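Long-range contacts in probable GTP-binding protein EngB (Pyrococcus horikoshii, PDB 2CXX), which binds guanine nucleotides as a P-loop GTPase, probably with magnesium, and is probably needed for normal cell division and septation: residues Asp50-Gly55 against Asp70-Phe75; Ile4-Arg9 against Val87-Gly92; Lys24-Gly29 against Ile39-Lys44. All coordinates share one frame; numbering follows the deposited sequence.

Contact 1 of 3, residues Asp50-Gly55 against Asp70-Phe75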
loop_
_atom_site.group_PDB
_atom_site.type_symbol
_atom_site.label_atom_id
_atom_site.label_comp_id
_atom_site.label_asym_id
_atom_site.label_seq_id
_atom_site.Cartn_x
_atom_site.Cartn_y
_atom_site.Cartn_z
ATOM N N ASP A 50 -6.765 7.662 2.027
ATOM C CA ASP A 50 -5.506 7.514 1.318
ATOM C C ASP A 50 -4.367 8.265 1.968
ATOM O O ASP A 50 -4.395 9.488 2.043
ATOM C CB ASP A 50 -5.711 8.026 -0.115
ATOM C CG ASP A 50 -4.478 7.871 -0.945
ATOM O OD1 ASP A 50 -3.855 6.788 -0.876
ATOM O OD2 ASP A 50 -4.139 8.824 -1.669
HETATM N N MSE A 51 -3.350 7.536 2.412
HETATM C CA MSE A 51 -2.206 8.108 3.063
HETATM C C MSE A 51 -1.234 8.670 2.049
HETATM O O MSE A 51 -1.136 8.163 0.948
HETATM C CB MSE A 51 -1.470 7.037 3.860
HETATM C CG MSE A 51 -2.285 6.152 4.778
HETATM SE SE MSE A 51 -3.182 7.286 6.190
HETATM C CE MSE A 51 -4.892 6.285 6.333
ATOM N N PRO A 52 -0.594 9.794 2.371
ATOM C CA PRO A 52 0.389 10.324 1.420
ATOM C C PRO A 52 1.503 9.261 1.258
ATOM O O PRO A 52 1.806 8.509 2.169
ATOM C CB PRO A 52 0.905 11.608 2.105
ATOM C CG PRO A 52 0.365 11.582 3.470
ATOM C CD PRO A 52 -0.830 10.694 3.521
ATOM N N GLY A 53 2.117 9.199 0.086
ATOM C CA GLY A 53 3.173 8.204 -0.134
ATOM C C GLY A 53 4.321 8.306 0.874
ATOM O O GLY A 53 4.754 9.431 1.244
ATOM N N PHE A 54 4.835 7.149 1.301
ATOM C CA PHE A 54 5.956 7.064 2.226
ATOM C C PHE A 54 7.271 7.293 1.486
ATOM O O PHE A 54 7.342 7.219 0.291
ATOM C CB PHE A 54 6.118 5.637 2.780
ATOM C CG PHE A 54 4.926 5.114 3.533
ATOM C CD1 PHE A 54 4.381 5.848 4.573
ATOM C CD2 PHE A 54 4.459 3.831 3.261
ATOM C CE1 PHE A 54 3.366 5.313 5.360
ATOM C CE2 PHE A 54 3.453 3.282 4.038
ATOM C CZ PHE A 54 2.902 4.025 5.090
ATOM N N GLY A 55 8.319 7.571 2.244
ATOM C CA GLY A 55 9.638 7.638 1.640
ATOM C C GLY A 55 10.013 8.881 0.884
ATOM O O GLY A 55 9.347 9.890 0.932
ATOM N N ASP A 70 4.917 9.863 10.759
ATOM C CA ASP A 70 4.361 9.940 12.123
ATOM C C ASP A 70 2.883 10.234 12.133
ATOM O O ASP A 70 2.160 9.689 12.945
ATOM C CB ASP A 70 5.017 11.058 12.977
ATOM C CG ASP A 70 6.459 10.741 13.358
ATOM O OD1 ASP A 70 6.901 9.562 13.280
ATOM O OD2 ASP A 70 7.149 11.712 13.739
ATOM N N GLU A 71 2.460 11.089 11.219
ATOM C CA GLU A 71 1.071 11.490 11.090
ATOM C C GLU A 71 0.192 10.309 10.645
ATOM O O GLU A 71 -0.916 10.147 11.159
ATOM C CB GLU A 71 0.998 12.647 10.093
ATOM C CG GLU A 71 1.546 13.935 10.742
ATOM C CD GLU A 71 1.856 15.046 9.748
ATOM O OE1 GLU A 71 2.010 16.209 10.186
ATOM O OE2 GLU A 71 1.957 14.763 8.539
ATOM N N ILE A 72 0.717 9.514 9.709
ATOM C CA ILE A 72 0.039 8.320 9.163
ATOM C C ILE A 72 -0.073 7.317 10.304
ATOM O O ILE A 72 -1.130 6.724 10.505
ATOM C CB ILE A 72 0.857 7.701 7.958
ATOM C CG1 ILE A 72 0.838 8.683 6.794
ATOM C CG2 ILE A 72 0.293 6.271 7.530
ATOM C CD1 ILE A 72 1.751 8.304 5.673
ATOM N N VAL A 73 1.004 7.120 11.045
ATOM C CA VAL A 73 1.031 6.179 12.186
ATOM C C VAL A 73 -0.009 6.586 13.214
ATOM O O VAL A 73 -0.802 5.755 13.696
ATOM C CB VAL A 73 2.456 6.185 12.854
ATOM C CG1 VAL A 73 2.341 5.609 14.254
ATOM C CG2 VAL A 73 3.475 5.352 11.975
ATOM N N HIS A 74 -0.036 7.868 13.544
ATOM C CA HIS A 74 -0.977 8.366 14.528
ATOM C C HIS A 74 -2.436 8.205 14.040
ATOM O O HIS A 74 -3.282 7.744 14.763
ATOM C CB HIS A 74 -0.646 9.825 14.885
ATOM C CG HIS A 74 -1.380 10.320 16.100
ATOM N ND1 HIS A 74 -1.312 9.674 17.313
ATOM C CD2 HIS A 74 -2.302 11.307 16.254
ATOM C CE1 HIS A 74 -2.165 10.231 18.160
ATOM N NE2 HIS A 74 -2.778 11.224 17.543
ATOM N N PHE A 75 -2.704 8.548 12.799
ATOM C CA PHE A 75 -4.057 8.363 12.290
ATOM C C PHE A 75 -4.463 6.880 12.352
ATOM O O PHE A 75 -5.539 6.505 12.881
ATOM C CB PHE A 75 -4.122 8.829 10.839
ATOM C CG PHE A 75 -5.494 8.745 10.262
ATOM C CD1 PHE A 75 -6.357 9.849 10.342
ATOM C CD2 PHE A 75 -5.942 7.545 9.684
ATOM C CE1 PHE A 75 -7.644 9.761 9.858
ATOM C CE2 PHE A 75 -7.235 7.446 9.194
ATOM C CZ PHE A 75 -8.093 8.555 9.284
#
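I72 on the helix drives its delta methyl between the backbone and side chains of M51, P52 and F54, and no hydrogen bond joins the two segments. With chi1 at -67°, CG1 stands anti to the carbonyl carbon; the extended branch beyond it carries CD1 to the loop, where the packing is tightest. There I72 CD1 lies 3.4 Å from F54 CE1, approaching the ring obliquely, and 3.5 Å from P52 O. The pyrrolidine meets this methyl tip to tip, P52 CD lying 4.1 Å from I72 CD1. The second branch serves M51, a selenomethionine: I72 CG2 is 3.8 Å from M51 CG and nearly as close to SE. A beta-branched residue suits the place because its two arms reach different partners. An alanine here would keep only the beta carbon and would probably open a gap beside F54 CE1 and the M51 chain, leaving both side chains freer to shift. Farther along the helix the contact thins. The M51 chain, bent at its second and third torsions, ends with CE 3.7 Å from F75 CD2, and its selenium stands 5.3 Å from the centroid of the F75 ring, 42° off the normal, an oblique Met-aromatic contact. F75 itself is partly exposed. The F54 ring also meets F114 of helix 110-120. Next to M51, the D50 carboxylate forms salt bridges with K14 through OD1 and with R27 through OD2. Residues 50-53 read Asp-Met-Pro-Gly, the DxxG motif of GTPases, assigned by prediction to the GTP site; a loop laid against the helix that follows is consistent with the start of switch II, as in related GTPases.

Contact 2 of 3, residues Ile4-Arg9 against Val87-Gly92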
loop_
_atom_site.group_PDB
_atom_site.type_symbol
_atom_site.label_atom_id
_atom_site.label_comp_id
_atom_site.label_asym_id
_atom_site.label_seq_id
_atom_site.Cartn_x
_atom_site.Cartn_y
_atom_site.Cartn_z
ATOM N N ILE A 4 -11.515 1.632 4.051
ATOM C CA ILE A 4 -10.356 0.950 3.509
ATOM C C ILE A 4 -9.214 1.970 3.431
ATOM O O ILE A 4 -9.364 3.057 2.871
ATOM C CB ILE A 4 -10.676 0.445 2.077
ATOM C CG1 ILE A 4 -11.909 -0.476 2.122
ATOM C CG2 ILE A 4 -9.457 -0.236 1.459
ATOM C CD1 ILE A 4 -13.070 0.061 1.289
ATOM N N ILE A 5 -8.078 1.673 4.044
ATOM C CA ILE A 5 -6.970 2.623 3.926
ATOM C C ILE A 5 -6.017 2.096 2.835
ATOM O O ILE A 5 -5.942 0.888 2.569
ATOM C CB ILE A 5 -6.182 2.810 5.262
ATOM C CG1 ILE A 5 -5.444 1.531 5.683
ATOM C CG2 ILE A 5 -7.137 3.292 6.352
ATOM C CD1 ILE A 5 -4.528 1.701 6.984
ATOM N N PHE A 6 -5.421 3.046 2.121
ATOM C CA PHE A 6 -4.424 2.772 1.106
ATOM C C PHE A 6 -3.145 3.453 1.564
ATOM O O PHE A 6 -3.144 4.571 2.065
ATOM C CB PHE A 6 -4.803 3.290 -0.288
ATOM C CG PHE A 6 -5.701 2.363 -1.055
ATOM C CD1 PHE A 6 -7.063 2.187 -0.692
ATOM C CD2 PHE A 6 -5.195 1.648 -2.116
ATOM C CE1 PHE A 6 -7.892 1.307 -1.388
ATOM C CE2 PHE A 6 -6.018 0.747 -2.824
ATOM C CZ PHE A 6 -7.347 0.578 -2.463
ATOM N N ALA A 7 -2.036 2.779 1.340
ATOM C CA ALA A 7 -0.766 3.299 1.749
ATOM C C ALA A 7 0.326 2.681 0.871
ATOM O O ALA A 7 0.155 1.626 0.281
ATOM C CB ALA A 7 -0.532 2.933 3.236
ATOM N N GLY A 8 1.441 3.367 0.752
ATOM C CA GLY A 8 2.540 2.796 -0.043
ATOM C C GLY A 8 3.655 3.828 -0.249
ATOM O O GLY A 8 3.482 5.003 0.029
ATOM N N ARG A 9 4.821 3.380 -0.681
ATOM C CA ARG A 9 5.878 4.366 -0.925
ATOM C C ARG A 9 5.505 5.204 -2.141
ATOM O O ARG A 9 4.744 4.793 -3.037
ATOM C CB ARG A 9 7.224 3.636 -1.168
ATOM C CG ARG A 9 7.742 2.991 0.105
ATOM C CD ARG A 9 9.036 2.183 -0.064
ATOM N NE ARG A 9 8.986 1.399 -1.287
ATOM C CZ ARG A 9 9.499 1.775 -2.466
ATOM N NH1 ARG A 9 10.165 2.911 -2.625
ATOM N NH2 ARG A 9 9.177 1.118 -3.563
ATOM N N VAL A 87 -4.900 -1.665 2.311
ATOM C CA VAL A 87 -4.239 -2.110 1.087
ATOM C C VAL A 87 -2.875 -1.432 1.042
ATOM O O VAL A 87 -2.786 -0.198 0.991
ATOM C CB VAL A 87 -4.981 -1.683 -0.163
ATOM C CG1 VAL A 87 -4.209 -2.194 -1.468
ATOM C CG2 VAL A 87 -6.376 -2.304 -0.125
ATOM N N LEU A 88 -1.809 -2.226 1.131
ATOM C CA LEU A 88 -0.481 -1.667 1.014
ATOM C C LEU A 88 -0.087 -1.912 -0.441
ATOM O O LEU A 88 0.001 -3.054 -0.891
ATOM C CB LEU A 88 0.519 -2.387 1.968
ATOM C CG LEU A 88 2.021 -2.164 1.701
ATOM C CD1 LEU A 88 2.449 -0.713 1.828
ATOM C CD2 LEU A 88 2.825 -3.013 2.680
ATOM N N VAL A 89 0.172 -0.829 -1.167
ATOM C CA VAL A 89 0.602 -0.924 -2.567
ATOM C C VAL A 89 2.110 -0.952 -2.595
ATOM O O VAL A 89 2.717 -0.112 -1.989
ATOM C CB VAL A 89 0.153 0.305 -3.321
ATOM C CG1 VAL A 89 0.334 0.088 -4.805
ATOM C CG2 VAL A 89 -1.341 0.591 -2.997
ATOM N N VAL A 90 2.713 -1.941 -3.258
ATOM C CA VAL A 90 4.172 -2.004 -3.413
ATOM C C VAL A 90 4.485 -2.099 -4.870
ATOM O O VAL A 90 3.654 -2.506 -5.687
ATOM C CB VAL A 90 4.843 -3.185 -2.692
ATOM C CG1 VAL A 90 4.434 -3.129 -1.159
ATOM C CG2 VAL A 90 4.446 -4.465 -3.307
ATOM N N ASP A 91 5.719 -1.725 -5.207
ATOM C CA ASP A 91 6.165 -1.754 -6.593
ATOM C C ASP A 91 6.880 -3.123 -6.644
ATOM O O ASP A 91 7.929 -3.263 -6.069
ATOM C CB ASP A 91 7.117 -0.565 -6.812
ATOM C CG ASP A 91 7.818 -0.597 -8.153
ATOM O OD1 ASP A 91 7.911 -1.695 -8.742
ATOM O OD2 ASP A 91 8.293 0.479 -8.580
ATOM N N GLY A 92 6.253 -4.103 -7.304
ATOM C CA GLY A 92 6.806 -5.462 -7.346
ATOM C C GLY A 92 8.207 -5.567 -7.949
ATOM O O GLY A 92 9.021 -6.421 -7.549
HETATM O O HOH W 1 7.088 -0.867 -2.799
HETATM O O HOH W 2 5.273 0.592 -1.138
HETATM O O HOH W 3 9.194 1.901 -6.505
#
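The F6 chi1 of -83° sets CG anti to the carbonyl carbon, and chi2 of 72° turns the ring plane until V87, its neighbour on the parallel strand, stands over one face. V87 CB is 3.9 Å from the centroid of the F6 ring and 15° off its normal, a CH-pi contact offset toward the rim. V87 CG1 adds a touch 3.7 Å from F6 CE2, while V89 CG2 meets the ring edge, 4.1 Å from F6 CD2. Helix 14-22 packs on the same aromatic through L17 and L21. Alongside runs the parallel-strand ladder: V87 N donates to I5 O at 2.8 Å, A7 N to V87 O, and V89 N to A7 O at 2.9 Å. G8 fits as glycine, since a beta carbon there would collide with V89 O.

Past G8 the strands part and water takes over. One water joins R9 N to V89 O. The R9 chain bends at chi3, which places NE; farther out, NH2 donates to two more waters, one also held by D91 N, the other donating to D91 OD2 at 2.7 Å. D91 has its direct salt bridge with K131, and its OD1 caps A94 N. Because R9 NH2 and D91 OD2 stay 5.1 Å apart, bridged by water, their attraction is probably weaker than that of a direct pair.

Contact 3 of 3, residues Lys24-Gly29 against Ile39-Lys44. With GDP (guanosine-5'-diphosphate), chain D.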
loop_
_atom_site.group_PDB
_atom_site.type_symbol
_atom_site.label_atom_id
_atom_site.label_comp_id
_atom_site.label_asym_id
_atom_site.label_seq_id
_atom_site.Cartn_x
_atom_site.Cartn_y
_atom_site.Cartn_z
ATOM N N LYS A 24 -12.001 7.819 -9.752
ATOM C CA LYS A 24 -11.724 9.162 -9.252
ATOM C C LYS A 24 -10.220 9.460 -9.249
ATOM O O LYS A 24 -9.427 8.676 -8.698
ATOM C CB LYS A 24 -12.314 9.313 -7.837
ATOM C CG LYS A 24 -13.841 9.197 -7.916
ATOM C CD LYS A 24 -14.534 9.369 -6.612
ATOM C CE LYS A 24 -15.997 9.481 -6.818
ATOM N NZ LYS A 24 -16.676 9.714 -5.519
ATOM N N LYS A 25 -9.851 10.571 -9.893
ATOM C CA LYS A 25 -8.472 11.008 -10.001
ATOM C C LYS A 25 -8.176 11.713 -8.731
ATOM O O LYS A 25 -8.893 12.655 -8.348
ATOM C CB LYS A 25 -8.291 12.014 -11.144
ATOM C CG LYS A 25 -8.235 11.390 -12.499
ATOM C CD LYS A 25 -6.923 10.603 -12.667
ATOM C CE LYS A 25 -6.763 10.082 -14.055
ATOM N NZ LYS A 25 -5.315 9.663 -14.330
ATOM N N VAL A 26 -7.154 11.250 -8.044
ATOM C CA VAL A 26 -6.752 11.872 -6.825
ATOM C C VAL A 26 -5.274 12.203 -6.948
ATOM O O VAL A 26 -4.536 11.588 -7.755
ATOM C CB VAL A 26 -6.968 10.907 -5.637
ATOM C CG1 VAL A 26 -8.406 10.530 -5.594
ATOM C CG2 VAL A 26 -6.112 9.666 -5.780
ATOM N N ARG A 27 -4.866 13.188 -6.165
ATOM C CA ARG A 27 -3.483 13.630 -6.116
ATOM C C ARG A 27 -2.893 13.990 -7.485
ATOM O O ARG A 27 -1.712 13.752 -7.765
ATOM C CB ARG A 27 -2.661 12.558 -5.409
ATOM C CG ARG A 27 -3.179 12.323 -3.976
ATOM C CD ARG A 27 -2.184 11.531 -3.164
ATOM N NE ARG A 27 -2.690 11.180 -1.842
ATOM C CZ ARG A 27 -2.632 11.979 -0.786
ATOM N NH1 ARG A 27 -2.094 13.193 -0.882
ATOM N NH2 ARG A 27 -3.093 11.545 0.385
ATOM N N ARG A 28 -3.709 14.591 -8.336
ATOM C CA ARG A 28 -3.187 14.995 -9.634
ATOM C C ARG A 28 -2.984 16.516 -9.736
ATOM O O ARG A 28 -2.671 17.037 -10.806
ATOM C CB ARG A 28 -4.086 14.449 -10.746
ATOM C CG ARG A 28 -3.788 12.968 -11.022
ATOM C CD ARG A 28 -2.313 12.829 -11.491
ATOM N NE ARG A 28 -1.917 11.433 -11.667
ATOM C CZ ARG A 28 -1.530 10.641 -10.671
ATOM N NH1 ARG A 28 -1.490 11.126 -9.433
ATOM N NH2 ARG A 28 -1.209 9.363 -10.907
ATOM N N GLY A 29 -3.148 17.224 -8.619
ATOM C CA GLY A 29 -2.910 18.655 -8.631
ATOM C C GLY A 29 -4.105 19.583 -8.614
ATOM O O GLY A 29 -3.931 20.788 -8.376
ATOM N N ILE A 39 -6.173 12.054 2.545
ATOM C CA ILE A 39 -7.389 12.450 1.850
ATOM C C ILE A 39 -8.420 11.335 1.937
ATOM O O ILE A 39 -8.047 10.165 2.100
ATOM C CB ILE A 39 -7.118 12.787 0.355
ATOM C CG1 ILE A 39 -6.550 11.598 -0.361
ATOM C CG2 ILE A 39 -6.261 14.088 0.235
ATOM C CD1 ILE A 39 -6.556 11.835 -1.867
ATOM N N GLU A 40 -9.701 11.693 1.871
ATOM C CA GLU A 40 -10.804 10.714 1.890
ATOM C C GLU A 40 -11.515 10.705 0.551
ATOM O O GLU A 40 -11.806 11.755 -0.067
ATOM C CB GLU A 40 -11.823 11.034 3.012
ATOM C CG GLU A 40 -11.279 10.655 4.352
ATOM C CD GLU A 40 -12.273 10.713 5.505
ATOM O OE1 GLU A 40 -13.523 10.773 5.282
ATOM O OE2 GLU A 40 -11.721 10.724 6.606
ATOM N N ILE A 41 -11.772 9.504 0.092
ATOM C CA ILE A 41 -12.445 9.285 -1.202
ATOM C C ILE A 41 -13.730 8.450 -1.036
ATOM O O ILE A 41 -13.720 7.366 -0.420
ATOM C CB ILE A 41 -11.444 8.565 -2.175
ATOM C CG1 ILE A 41 -10.196 9.434 -2.372
ATOM C CG2 ILE A 41 -12.093 8.272 -3.570
ATOM C CD1 ILE A 41 -8.923 8.540 -2.503
ATOM N N GLU A 42 -14.839 8.945 -1.579
ATOM C CA GLU A 42 -16.057 8.162 -1.560
ATOM C C GLU A 42 -16.010 7.119 -2.676
ATOM O O GLU A 42 -15.819 7.452 -3.840
ATOM C CB GLU A 42 -17.267 9.066 -1.700
ATOM C CG GLU A 42 -17.434 9.922 -0.471
ATOM C CD GLU A 42 -18.354 11.112 -0.641
ATOM O OE1 GLU A 42 -18.662 11.714 0.415
ATOM O OE2 GLU A 42 -18.749 11.455 -1.774
ATOM N N TRP A 43 -16.162 5.845 -2.334
ATOM C CA TRP A 43 -16.109 4.727 -3.322
ATOM C C TRP A 43 -17.462 4.052 -3.181
ATOM O O TRP A 43 -17.632 3.066 -2.423
ATOM C CB TRP A 43 -14.968 3.740 -2.932
ATOM C CG TRP A 43 -14.728 2.648 -3.926
ATOM C CD1 TRP A 43 -15.132 2.622 -5.235
ATOM C CD2 TRP A 43 -13.987 1.450 -3.710
ATOM N NE1 TRP A 43 -14.672 1.485 -5.847
ATOM C CE2 TRP A 43 -13.966 0.745 -4.937
ATOM C CE3 TRP A 43 -13.330 0.920 -2.606
ATOM C CZ2 TRP A 43 -13.295 -0.483 -5.097
ATOM C CZ3 TRP A 43 -12.652 -0.306 -2.761
ATOM C CH2 TRP A 43 -12.648 -0.983 -4.015
ATOM N N LYS A 44 -18.399 4.512 -4.018
ATOM C CA LYS A 44 -19.799 4.104 -3.905
ATOM C C LYS A 44 -20.172 4.328 -2.447
ATOM O O LYS A 44 -20.014 5.457 -1.989
ATOM C CB LYS A 44 -20.022 2.669 -4.387
ATOM C CG LYS A 44 -19.754 2.541 -5.887
ATOM C CD LYS A 44 -20.103 1.176 -6.443
ATOM C CE LYS A 44 -19.831 1.114 -7.938
ATOM N NZ LYS A 44 -20.459 -0.113 -8.562
HETATM P PB GDP D . 1.931 7.146 -6.449
HETATM O O1B GDP D . 3.001 8.143 -6.160
HETATM O O2B GDP D . 2.237 5.772 -5.730
HETATM O O3B GDP D . 0.495 7.627 -6.449
HETATM O O3A GDP D . 2.168 6.756 -7.970
HETATM P PA GDP D . 1.486 7.046 -9.385
HETATM O O1A GDP D . 0.149 6.419 -9.436
HETATM O O2A GDP D . 1.423 8.595 -9.653
HETATM O "O5'" GDP D . 2.383 6.213 -10.420
HETATM C "C5'" GDP D . 3.721 6.608 -10.364
HETATM C "C4'" GDP D . 4.445 6.174 -11.645
HETATM O "O4'" GDP D . 4.304 4.697 -11.833
HETATM C "C3'" GDP D . 3.920 6.711 -12.933
HETATM O "O3'" GDP D . 4.736 7.227 -13.992
HETATM C "C2'" GDP D . 2.816 5.713 -13.345
HETATM O "O2'" GDP D . 2.632 5.760 -14.810
HETATM C "C1'" GDP D . 3.604 4.423 -13.101
HETATM N N9 GDP D . 2.772 3.231 -12.884
HETATM C C8 GDP D . 1.664 3.075 -12.021
HETATM N N7 GDP D . 1.216 1.869 -12.100
HETATM C C5 GDP D . 1.977 1.166 -12.997
HETATM C C6 GDP D . 1.982 -0.173 -13.496
HETATM O O6 GDP D . 1.181 -0.981 -13.142
HETATM N N1 GDP D . 2.949 -0.546 -14.424
HETATM C C2 GDP D . 3.878 0.354 -14.863
HETATM N N2 GDP D . 4.809 -0.062 -15.787
HETATM N N3 GDP D . 3.896 1.602 -14.419
HETATM C C4 GDP D . 2.968 2.039 -13.494
HETATM O O HOH W 4 -14.671 11.371 -3.200
#
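K24 NZ donates to the backbone oxygen E42 O at 2.9 Å, tilted 26° from the carbonyl plane. The extended lysine chain slides past I41 in the opposite direction, bringing K24 CD to 4.1 Å from I41 CG2, so its methylenes serve the apolar surface and its ammonium the strand backbone. The E42 carboxylate is not in contact: its OE2 lies 4.6 Å from K24 NZ, close enough that it would probably add a modest attraction for the ammonium.

Deeper in, V26 packs against the strand. Its CG1 is 3.7 Å from I41 CD1, and its CB is 3.9 Å from I39 CD1; compact branched side chains suit such close packing. R27 then meets I39 tip to tip, with I39 CD1 over one face of the guanidinium, offset toward the rim, and R27 NH2 3.5 Å from I39 CG1. Its NE is held by D50 in a salt bridge, NH1 by V34 O and NH2 by K37 O.

R28 NH1 donates to R27 O from above the carbonyl plane, and R28 NH2, bonded to S15 OG, lies 3.0 Å from O2A of GDP. The two arginines divide the work: R27 ties its loop to the end of strand 46-50 and to the backbone of what is probably switch I, whereas R28 brings positive charge to the alpha-phosphate, which would probably ease the repulsion among its oxygens.

How the contacts relate
The three contacts share one sheet-based GTPase domain, contact 2 in its middle and contact 3 at its edge strand. Contact 2 encloses both others along the chain. Its strand 3-8 holds the DxxG loop of contact 1 through M51 N to F6 O at 3.0 Å and F54 N to G8 O at 2.8 Å, both probable hydrogen bonds. Contact 3 is tied to contact 1 by the salt bridge of R27 NE with D50 OD2, 2.8 Å, and touches contact 2 only lightly, I4 CD1 packing 4.0 Å from W43 CE3. R9 of contact 2 and R28 of contact 3 belong to the GDP pocket, whereas the side chain of P52 in contact 1 stays about 9 Å from the nucleotide.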